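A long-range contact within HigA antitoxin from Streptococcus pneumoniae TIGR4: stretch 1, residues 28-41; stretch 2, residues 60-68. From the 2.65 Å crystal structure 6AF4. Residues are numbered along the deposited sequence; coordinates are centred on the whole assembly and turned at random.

Stretch 1, residues 28-41: MRVAIMSELIEARN
Stretch 2 (60-68) VIARMETGK

This is a helix-to-helix packing contact, mostly apolar, with one salt bridge at its edge and no hydrogen bonds between the stretches. It buries 421 Å², both sides summed.

Stretch 1 is helical from M28, continuing a helix that begins earlier in the chain. Regular backbone bonds hold it, such as M33 N to R29 O at 2.9 Å and I37 N to M33 O at 3.0 Å. S34 adds a side-chain bond within its helix, OG to V30 O at 2.7 Å. Stretch 2 enters as a helix and stays helical through E65. T66 then leaves helical geometry, with phi/psi of -92/110. The helix axes come within 10.1 Å, and their N-to-C directions differ by 127°, so the helices run obliquely, nearer antiparallel than parallel. In register, M33 CA lies 5.3 Å from E65 CA, and R29 CA lies 6.6 Å from G67 CA.

I32 and L36, one helical turn apart, both point toward stretch 2. Both have chi1 m and chi2 t. I32 CG2 meets M64 CE at 3.6 Å. M64 leaves its backbone sideways, but its fully extended chain (t, t, t) carries the methyl to I32. L36 CD2 packs on I61 CD1 at 3.7 Å; I61 has chi1 t and chi2 p. These four side chains are buried, which suits their apolar character.

E65 is the most covered residue, losing 107 Å² to stretch 1. Its chi1 and chi2 are both t, so the extended chain reaches R40 with its aliphatic part against M33 and L36. L36 CD1 is 3.6 Å from E65 CB, and M33 CG is 4.1 Å from E65 CG. M33 (m, t, m) also brings CG to 3.2 Å from E65 O, close to the end of the second helix.

The carboxylate of E65 ends at R40. R40 NH2 and E65 OE2 form a salt bridge at 2.6 Å, while E65 OE1 lies over one face of the guanidinium. R40 is exposed and points toward stretch 2, with chi angles m, t, m and 169°. Its NE also makes a weak bond to L36 O at 3.4 Å. The bridge gives the buried acid a charged partner; E65 OE2 is also hydrogen-bonded elsewhere in the structure.

At the other end, R29 CD lies 4.2 Å from G67 CA. Glycine fits closely here: an ideal CB on G67 would point toward stretch 1 and sit 2.7 Å from R29 CD, a clash.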

ATOM      1  N   MET H  28      -8.611  -3.336  -3.796  1.00 51.97           N
ATOM      2  CA  MET H  28      -7.718  -3.232  -2.650  1.00 44.93           C
ATOM      3  C   MET H  28      -8.475  -2.752  -1.418  1.00 45.36           C
ATOM      4  O   MET H  28      -8.260  -3.255  -0.316  1.00 46.28           O
ATOM      5  CB  MET H  28      -6.549  -2.291  -2.954  1.00 52.36           C
ATOM      6  CG  MET H  28      -5.580  -2.124  -1.790  1.00 50.61           C
ATOM      7  SD  MET H  28      -4.945  -3.702  -1.177  1.00 48.90           S
ATOM      8  CE  MET H  28      -3.913  -4.219  -2.546  1.00 52.19           C
ATOM      9  N   ARG H  29      -9.365  -1.782  -1.608  1.00 43.88           N
ATOM     10  CA  ARG H  29     -10.160  -1.257  -0.502  1.00 43.98           C
ATOM     11  C   ARG H  29     -11.081  -2.325   0.081  1.00 44.03           C
ATOM     12  O   ARG H  29     -11.243  -2.408   1.295  1.00 54.09           O
ATOM     13  CB  ARG H  29     -10.982  -0.044  -0.945  1.00 44.08           C
ATOM     14  CG  ARG H  29     -10.162   1.219  -1.171  1.00 40.39           C
ATOM     15  CD  ARG H  29     -11.045   2.460  -1.201  1.00 44.94           C
ATOM     16  NE  ARG H  29     -12.042   2.411  -2.267  1.00 52.09           N
ATOM     17  CZ  ARG H  29     -11.810   2.764  -3.529  1.00 48.15           C
ATOM     18  NH1 ARG H  29     -10.609   3.191  -3.892  1.00 47.65           N
ATOM     19  NH2 ARG H  29     -12.779   2.686  -4.431  1.00 48.83           N
ATOM     20  N   VAL H  30     -11.680  -3.145  -0.775  1.00 46.71           N
ATOM     21  CA  VAL H  30     -12.571  -4.189  -0.282  1.00 51.41           C
ATOM     22  C   VAL H  30     -11.770  -5.317   0.364  1.00 48.50           C
ATOM     23  O   VAL H  30     -12.243  -5.949   1.306  1.00 46.70           O
ATOM     24  CB  VAL H  30     -13.489  -4.768  -1.398  1.00 45.96           C
ATOM     25  CG1 VAL H  30     -14.219  -3.648  -2.128  1.00 46.59           C
ATOM     26  CG2 VAL H  30     -12.704  -5.625  -2.377  1.00 46.74           C
ATOM     27  N   ALA H  31     -10.553  -5.552  -0.126  1.00 48.40           N
ATOM     28  CA  ALA H  31      -9.695  -6.598   0.426  1.00 49.03           C
ATOM     29  C   ALA H  31      -9.292  -6.253   1.855  1.00 52.06           C
ATOM     30  O   ALA H  31      -9.230  -7.123   2.727  1.00 47.55           O
ATOM     31  CB  ALA H  31      -8.465  -6.793  -0.443  1.00 34.13           C
ATOM     32  N   ILE H  32      -9.025  -4.972   2.083  1.00 48.12           N
ATOM     33  CA  ILE H  32      -8.700  -4.464   3.409  1.00 51.43           C
ATOM     34  C   ILE H  32      -9.935  -4.456   4.308  1.00 52.87           C
ATOM     35  O   ILE H  32      -9.874  -4.873   5.466  1.00 58.76           O
ATOM     36  CB  ILE H  32      -8.106  -3.046   3.326  1.00 46.37           C
ATOM     37  CG1 ILE H  32      -6.713  -3.096   2.699  1.00 38.01           C
ATOM     38  CG2 ILE H  32      -8.047  -2.402   4.695  1.00 43.44           C
ATOM     39  CD1 ILE H  32      -6.172  -1.740   2.332  1.00 41.28           C
ATOM     40  N   MET H  33     -11.054  -3.979   3.771  1.00 46.55           N
ATOM     41  CA  MET H  33     -12.317  -4.010   4.496  1.00 55.84           C
ATOM     42  C   MET H  33     -12.676  -5.442   4.878  1.00 55.10           C
ATOM     43  O   MET H  33     -13.152  -5.692   5.981  1.00 56.02           O
ATOM     44  CB  MET H  33     -13.444  -3.390   3.664  1.00 58.83           C
ATOM     45  CG  MET H  33     -13.505  -1.871   3.716  1.00 56.19           C
ATOM     46  SD  MET H  33     -14.875  -1.187   2.753  1.00 69.81           S
ATOM     47  CE  MET H  33     -14.118  -1.024   1.140  1.00 45.57           C
ATOM     48  N   SER H  34     -12.433  -6.375   3.960  1.00 57.02           N
ATOM     49  CA  SER H  34     -12.733  -7.785   4.190  1.00 59.34           C
ATOM     50  C   SER H  34     -11.975  -8.346   5.385  1.00 67.86           C
ATOM     51  O   SER H  34     -12.563  -8.995   6.251  1.00 72.05           O
ATOM     52  CB  SER H  34     -12.410  -8.614   2.947  1.00 55.92           C
ATOM     53  OG  SER H  34     -13.309  -8.318   1.894  1.00 60.33           O
ATOM     54  N   GLU H  35     -10.669  -8.096   5.422  1.00 64.80           N
ATOM     55  CA  GLU H  35      -9.827  -8.585   6.508  1.00 66.37           C
ATOM     56  C   GLU H  35     -10.322  -8.083   7.861  1.00 68.04           C
ATOM     57  O   GLU H  35     -10.372  -8.840   8.830  1.00 67.08           O
ATOM     58  CB  GLU H  35      -8.371  -8.167   6.293  1.00 55.30           C
ATOM     59  CG  GLU H  35      -7.708  -8.807   5.081  1.00 63.44           C
ATOM     60  CD  GLU H  35      -7.619 -10.322   5.183  1.00 71.86           C
ATOM     61  OE1 GLU H  35      -7.647 -10.852   6.314  1.00 73.20           O
ATOM     62  OE2 GLU H  35      -7.520 -10.981   4.125  1.00 76.64           O
ATOM     63  N   LEU H  36     -10.697  -6.810   7.917  1.00 62.18           N
ATOM     64  CA  LEU H  36     -11.207  -6.217   9.147  1.00 61.98           C
ATOM     65  C   LEU H  36     -12.557  -6.813   9.530  1.00 69.49           C
ATOM     66  O   LEU H  36     -12.879  -6.938  10.710  1.00 75.12           O
ATOM     67  CB  LEU H  36     -11.319  -4.701   9.002  1.00 54.82           C
ATOM     68  CG  LEU H  36      -9.976  -3.986   8.849  1.00 58.87           C
ATOM     69  CD1 LEU H  36     -10.173  -2.500   8.627  1.00 66.49           C
ATOM     70  CD2 LEU H  36      -9.113  -4.233  10.069  1.00 54.80           C
ATOM     71  N   ILE H  37     -13.345  -7.177   8.523  1.00 68.47           N
ATOM     72  CA  ILE H  37     -14.649  -7.786   8.753  1.00 71.69           C
ATOM     73  C   ILE H  37     -14.521  -9.257   9.150  1.00 72.79           C
ATOM     74  O   ILE H  37     -15.145  -9.704  10.113  1.00 77.87           O
ATOM     75  CB  ILE H  37     -15.545  -7.666   7.505  1.00 74.92           C
ATOM     76  CG1 ILE H  37     -15.953  -6.210   7.284  1.00 68.96           C
ATOM     77  CG2 ILE H  37     -16.783  -8.539   7.638  1.00 73.87           C
ATOM     78  CD1 ILE H  37     -16.488  -5.937   5.899  1.00 67.87           C
ATOM     79  N   GLU H  38     -13.696  -9.997   8.411  1.00 75.50           N
ATOM     80  CA  GLU H  38     -13.471 -11.415   8.686  1.00 73.55           C
ATOM     81  C   GLU H  38     -12.697 -11.619   9.985  1.00 77.60           C
ATOM     82  O   GLU H  38     -12.564 -12.740  10.470  1.00 79.83           O
ATOM     83  CB  GLU H  38     -12.725 -12.080   7.526  1.00 72.97           C
ATOM     84  CG  GLU H  38     -13.530 -12.162   6.236  1.00 82.82           C
ATOM     85  CD  GLU H  38     -12.710 -12.652   5.052  1.00 89.04           C
ATOM     86  OE1 GLU H  38     -11.743 -11.961   4.666  1.00 95.30           O
ATOM     87  OE2 GLU H  38     -13.039 -13.728   4.506  1.00 95.49           O
ATOM     88  N   ALA H  39     -12.149 -10.535  10.524  1.00 76.61           N
ATOM     89  CA  ALA H  39     -11.569 -10.555  11.860  1.00 76.80           C
ATOM     90  C   ALA H  39     -12.638 -10.371  12.940  1.00 81.88           C
ATOM     91  O   ALA H  39     -12.536 -10.942  14.027  1.00 83.79           O
ATOM     92  CB  ALA H  39     -10.494  -9.486  11.988  1.00 68.44           C
ATOM     93  N   ARG H  40     -13.652  -9.560  12.640  1.00 80.52           N
ATOM     94  CA  ARG H  40     -14.620  -9.127  13.650  1.00 79.78           C
ATOM     95  C   ARG H  40     -15.703 -10.138  14.028  1.00 82.20           C
ATOM     96  O   ARG H  40     -15.937 -10.385  15.213  1.00 77.76           O
ATOM     97  CB  ARG H  40     -15.296  -7.837  13.189  1.00 78.01           C
ATOM     98  CG  ARG H  40     -14.509  -6.587  13.514  1.00 78.58           C
ATOM     99  CD  ARG H  40     -15.317  -5.336  13.231  1.00 78.56           C
ATOM    100  NE  ARG H  40     -15.473  -5.095  11.801  1.00 87.73           N
ATOM    101  CZ  ARG H  40     -16.308  -4.200  11.285  1.00 89.05           C
ATOM    102  NH1 ARG H  40     -17.067  -3.465  12.086  1.00 96.39           N
ATOM    103  NH2 ARG H  40     -16.386  -4.041   9.971  1.00 80.79           N
ATOM    104  N   ASN H  41     -16.371 -10.708  13.028  1.00 81.72           N
ATOM    105  CA  ASN H  41     -17.472 -11.637  13.285  1.00 95.57           C
ATOM    106  C   ASN H  41     -16.996 -13.091  13.341  1.00 98.34           C
ATOM    107  O   ASN H  41     -17.748 -13.982  13.742  1.00100.39           O
ATOM    108  CB  ASN H  41     -18.562 -11.479  12.218  1.00 95.51           C
ATOM    109  CG  ASN H  41     -19.846 -12.229  12.562  1.00 96.39           C
ATOM    110  OD1 ASN H  41     -20.199 -12.376  13.732  1.00 93.30           O
ATOM    111  ND2 ASN H  41     -20.545 -12.713  11.537  1.00 88.16           N
ATOM    112  N   VAL H  60      -7.144   5.706  13.427  1.00 70.43           N
ATOM    113  CA  VAL H  60      -6.383   5.417  12.217  1.00 66.19           C
ATOM    114  C   VAL H  60      -6.883   4.140  11.535  1.00 66.95           C
ATOM    115  O   VAL H  60      -7.012   4.095  10.310  1.00 63.90           O
ATOM    116  CB  VAL H  60      -4.871   5.294  12.522  1.00 68.94           C
ATOM    117  CG1 VAL H  60      -4.105   4.818  11.297  1.00 59.16           C
ATOM    118  CG2 VAL H  60      -4.321   6.628  13.008  1.00 65.75           C
ATOM    119  N   ILE H  61      -7.175   3.107  12.323  1.00 66.93           N
ATOM    120  CA  ILE H  61      -7.697   1.866  11.759  1.00 64.74           C
ATOM    121  C   ILE H  61      -9.136   2.071  11.269  1.00 66.26           C
ATOM    122  O   ILE H  61      -9.560   1.458  10.285  1.00 65.73           O
ATOM    123  CB  ILE H  61      -7.631   0.695  12.780  1.00 59.62           C
ATOM    124  CG1 ILE H  61      -8.223  -0.585  12.189  1.00 55.00           C
ATOM    125  CG2 ILE H  61      -8.362   1.030  14.049  1.00 73.16           C
ATOM    126  CD1 ILE H  61      -7.446  -1.125  11.021  1.00 63.86           C
ATOM    127  N   ALA H  62      -9.872   2.955  11.938  1.00 66.65           N
ATOM    128  CA  ALA H  62     -11.243   3.271  11.541  1.00 63.64           C
ATOM    129  C   ALA H  62     -11.285   3.866  10.135  1.00 66.99           C
ATOM    130  O   ALA H  62     -12.058   3.418   9.287  1.00 66.97           O
ATOM    131  CB  ALA H  62     -11.879   4.225  12.538  1.00 55.16           C
ATOM    132  N   ARG H  63     -10.451   4.873   9.897  1.00 63.57           N
ATOM    133  CA  ARG H  63     -10.367   5.508   8.586  1.00 66.82           C
ATOM    134  C   ARG H  63      -9.760   4.577   7.548  1.00 64.44           C
ATOM    135  O   ARG H  63      -9.984   4.737   6.354  1.00 70.53           O
ATOM    136  CB  ARG H  63      -9.544   6.794   8.652  1.00 60.97           C
ATOM    137  CG  ARG H  63     -10.138   7.880   9.519  1.00 68.98           C
ATOM    138  CD  ARG H  63      -9.184   9.055   9.603  1.00 79.06           C
ATOM    139  NE  ARG H  63      -7.851   8.692   9.129  1.00 80.56           N
ATOM    140  CZ  ARG H  63      -6.734   8.886   9.822  1.00 85.83           C
ATOM    141  NH1 ARG H  63      -6.786   9.438  11.026  1.00 82.48           N
ATOM    142  NH2 ARG H  63      -5.564   8.522   9.312  1.00 82.11           N
ATOM    143  N   MET H  64      -8.972   3.614   8.003  1.00 61.16           N
ATOM    144  CA  MET H  64      -8.387   2.641   7.094  1.00 59.44           C
ATOM    145  C   MET H  64      -9.478   1.735   6.534  1.00 60.37           C
ATOM    146  O   MET H  64      -9.378   1.238   5.413  1.00 53.57           O
ATOM    147  CB  MET H  64      -7.318   1.821   7.806  1.00 61.32           C
ATOM    148  CG  MET H  64      -6.691   0.747   6.950  1.00 55.38           C
ATOM    149  SD  MET H  64      -5.560  -0.267   7.905  1.00 55.14           S
ATOM    150  CE  MET H  64      -5.181  -1.556   6.722  1.00 57.20           C
ATOM    151  N   GLU H  65     -10.522   1.522   7.328  1.00 65.04           N
ATOM    152  CA  GLU H  65     -11.659   0.725   6.891  1.00 63.07           C
ATOM    153  C   GLU H  65     -12.579   1.531   5.977  1.00 64.92           C
ATOM    154  O   GLU H  65     -13.018   1.040   4.939  1.00 66.63           O
ATOM    155  CB  GLU H  65     -12.440   0.198   8.092  1.00 65.16           C
ATOM    156  CG  GLU H  65     -13.452  -0.869   7.730  1.00 60.13           C
ATOM    157  CD  GLU H  65     -14.215  -1.378   8.927  1.00 62.70           C
ATOM    158  OE1 GLU H  65     -13.765  -1.138  10.067  1.00 72.61           O
ATOM    159  OE2 GLU H  65     -15.269  -2.013   8.731  1.00 69.74           O
ATOM    160  N   THR H  66     -12.868   2.770   6.361  1.00 65.75           N
ATOM    161  CA  THR H  66     -13.700   3.628   5.530  1.00 69.01           C
ATOM    162  C   THR H  66     -12.787   4.432   4.618  1.00 73.68           C
ATOM    163  O   THR H  66     -12.126   5.372   5.053  1.00 82.50           O
ATOM    164  CB  THR H  66     -14.580   4.566   6.378  1.00 69.10           C
ATOM    165  OG1 THR H  66     -13.776   5.616   6.930  1.00 64.50           O
ATOM    166  CG2 THR H  66     -15.253   3.789   7.505  1.00 58.65           C
ATOM    167  N   GLY H  67     -12.821   4.105   3.331  1.00 70.45           N
ATOM    168  CA  GLY H  67     -11.723   4.402   2.427  1.00 77.10           C
ATOM    169  C   GLY H  67     -11.568   5.838   1.972  1.00 79.54           C
ATOM    170  O   GLY H  67     -10.865   6.104   0.995  1.00 81.79           O
ATOM    171  N   LYS H  68     -12.220   6.755   2.680  1.00 75.66           N
ATOM    172  CA  LYS H  68     -12.212   8.179   2.351  1.00 77.26           C
ATOM    173  C   LYS H  68     -10.828   8.750   2.037  1.00 74.57           C
ATOM    174  O   LYS H  68     -10.639   9.392   1.003  1.00 76.17           O
ATOM    175  CB  LYS H  68     -12.838   8.951   3.508  1.00 67.48           C
ATOM    176  CG  LYS H  68     -12.951  10.446   3.310  1.00 64.88           C
ATOM    177  CD  LYS H  68     -13.872  11.059   4.361  1.00 71.11           C
ATOM    178  CE  LYS H  68     -13.815  10.346   5.720  1.00 84.31           C
ATOM    179  NZ  LYS H  68     -12.440  10.127   6.274  1.00 78.99           N
TER